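Local atomic coordinates of extracellular ligand-binding receptor (Desulfitobacterium hafniense, PDB entry 4Q6B), a protein that binds leucine in the cleft between its two lobes and probably delivers amino acids to an ABC transporter as its extracellular substrate-binding component. Residues Leu189-Lys192 and Trp193-Phe196. Residues are numbered along the deposited sequence; the frame is centred on the assembly and turned at random.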
loop_
_atom_site.group_PDB
_atom_site.type_symbol
_atom_site.label_atom_id
_atom_site.label_comp_id
_atom_site.label_asym_id
_atom_site.label_seq_id
_atom_site.Cartn_x
_atom_site.Cartn_y
_atom_site.Cartn_z
ATOM N N LEU A 189 -15.620 4.212 -27.849
ATOM C CA LEU A 189 -15.979 3.625 -26.554
ATOM C C LEU A 189 -16.857 4.564 -25.715
ATOM O O LEU A 189 -17.872 4.143 -25.169
ATOM C CB LEU A 189 -14.740 3.226 -25.737
ATOM C CG LEU A 189 -14.010 1.995 -26.258
ATOM C CD1 LEU A 189 -12.553 2.024 -25.760
ATOM C CD2 LEU A 189 -14.750 0.754 -25.762
ATOM N N TYR A 190 -16.481 5.841 -25.637
ATOM C CA TYR A 190 -17.235 6.812 -24.821
ATOM C C TYR A 190 -18.666 6.969 -25.364
ATOM O O TYR A 190 -19.633 7.090 -24.575
ATOM C CB TYR A 190 -16.503 8.156 -24.835
ATOM C CG TYR A 190 -17.078 9.259 -23.974
ATOM C CD1 TYR A 190 -17.732 8.983 -22.778
ATOM C CD2 TYR A 190 -16.946 10.590 -24.363
ATOM C CE1 TYR A 190 -18.221 10.021 -21.971
ATOM C CE2 TYR A 190 -17.457 11.636 -23.565
ATOM C CZ TYR A 190 -18.080 11.330 -22.387
ATOM O OH TYR A 190 -18.572 12.360 -21.621
ATOM N N ASP A 191 -18.816 6.944 -26.684
ATOM C CA ASP A 191 -20.159 6.917 -27.262
ATOM C C ASP A 191 -21.004 5.705 -26.823
ATOM O O ASP A 191 -22.211 5.838 -26.479
ATOM C CB ASP A 191 -20.097 7.037 -28.776
ATOM C CG ASP A 191 -19.858 8.467 -29.241
ATOM O OD1 ASP A 191 -20.153 9.405 -28.476
ATOM O OD2 ASP A 191 -19.398 8.649 -30.393
ATOM N N LYS A 192 -20.367 4.538 -26.772
ATOM C CA LYS A 192 -21.049 3.336 -26.333
ATOM C C LYS A 192 -21.378 3.438 -24.854
ATOM O O LYS A 192 -22.502 3.136 -24.443
ATOM C CB LYS A 192 -20.190 2.106 -26.602
ATOM C CG LYS A 192 -20.807 0.836 -26.069
ATOM C CD LYS A 192 -19.987 -0.372 -26.448
ATOM C CE LYS A 192 -18.686 -0.418 -25.675
ATOM N NZ LYS A 192 -18.313 -1.844 -25.404
ATOM N N TRP A 193 -20.409 3.872 -24.052
ATOM C CA TRP A 193 -20.646 4.072 -22.625
ATOM C C TRP A 193 -21.776 5.080 -22.325
ATOM O O TRP A 193 -22.565 4.901 -21.389
ATOM C CB TRP A 193 -19.353 4.534 -21.960
ATOM C CG TRP A 193 -18.221 3.581 -22.106
ATOM C CD1 TRP A 193 -18.293 2.236 -22.364
ATOM C CD2 TRP A 193 -16.828 3.903 -22.011
ATOM N NE1 TRP A 193 -17.021 1.711 -22.423
ATOM C CE2 TRP A 193 -16.111 2.709 -22.174
ATOM C CE3 TRP A 193 -16.121 5.091 -21.764
ATOM C CZ2 TRP A 193 -14.709 2.667 -22.138
ATOM C CZ3 TRP A 193 -14.720 5.050 -21.713
ATOM C CH2 TRP A 193 -14.035 3.863 -21.929
ATOM N N GLN A 194 -21.869 6.141 -23.115
ATOM C CA GLN A 194 -22.979 7.076 -22.905
ATOM C C GLN A 194 -24.317 6.380 -23.153
ATOM O O GLN A 194 -25.281 6.608 -22.425
ATOM C CB GLN A 194 -22.831 8.310 -23.798
ATOM C CG GLN A 194 -21.667 9.194 -23.353
ATOM C CD GLN A 194 -21.375 10.296 -24.349
ATOM O OE1 GLN A 194 -20.229 10.501 -24.757
ATOM N NE2 GLN A 194 -22.414 11.001 -24.768
ATOM N N ALA A 195 -24.369 5.524 -24.169
ATOM C CA ALA A 195 -25.607 4.835 -24.501
ATOM C C ALA A 195 -26.011 3.865 -23.368
ATOM O O ALA A 195 -27.204 3.578 -23.175
ATOM C CB ALA A 195 -25.463 4.106 -25.862
ATOM N N PHE A 196 -25.020 3.378 -22.626
ATOM C CA PHE A 196 -25.239 2.479 -21.495
ATOM C C PHE A 196 -25.499 3.247 -20.222
ATOM O O PHE A 196 -25.721 2.648 -19.177
ATOM C CB PHE A 196 -23.999 1.614 -21.191
ATOM C CG PHE A 196 -23.706 0.552 -22.199
ATOM C CD1 PHE A 196 -24.706 0.015 -23.001
ATOM C CD2 PHE A 196 -22.410 0.094 -22.352
ATOM C CE1 PHE A 196 -24.412 -0.961 -23.929
ATOM C CE2 PHE A 196 -22.115 -0.883 -23.283
ATOM C CZ PHE A 196 -23.122 -1.405 -24.064
#
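The indole of Trp193 lies with one face against the previous turn of helix 183-195: Leu189 CB sits over the six-membered ring, 3.9 Å from its centroid, in a CH-pi contact, and Leu189 O lies over the five-membered ring on the same face, closest to Trp193 CG, with Tyr190 N farther off, offset toward the rim. Trp193 CG stands anti to its own carbonyl carbon (chi1 -59°), which folds the ring back along the helix over Leu189. On another flank, Gln194 OE1 hangs 3.1 Å above the centre of the Tyr190 ring, the amide turned 59° from the ring plane, while Gln194 CG adds an off-centre CH-pi contact. One face of the Phe196 ring carries Lys192 O toward its rim, and Lys192 CG comes in off-centre, 3.5 Å from Phe196 CE2. Four backbone bonds of i to i+4 type hold this spacing; the straightest runs from Trp193 N to Leu189 O (2.8 Å, 171°). Beyond the helix, Asp175 OD2 accepts the Trp193 NE1 hydrogen bond and a salt bridge from Lys192 NZ. Cutting the indole back to an alanine here is likely to leave Leu189 CB without its aromatic cover and Asp175 with one donor fewer. Because Asp175 also belongs to a calcium site, the indole N-H and the ammonium group probably help orient and partly neutralise a carboxylate beside the metal, tying this helix to strand 172-177.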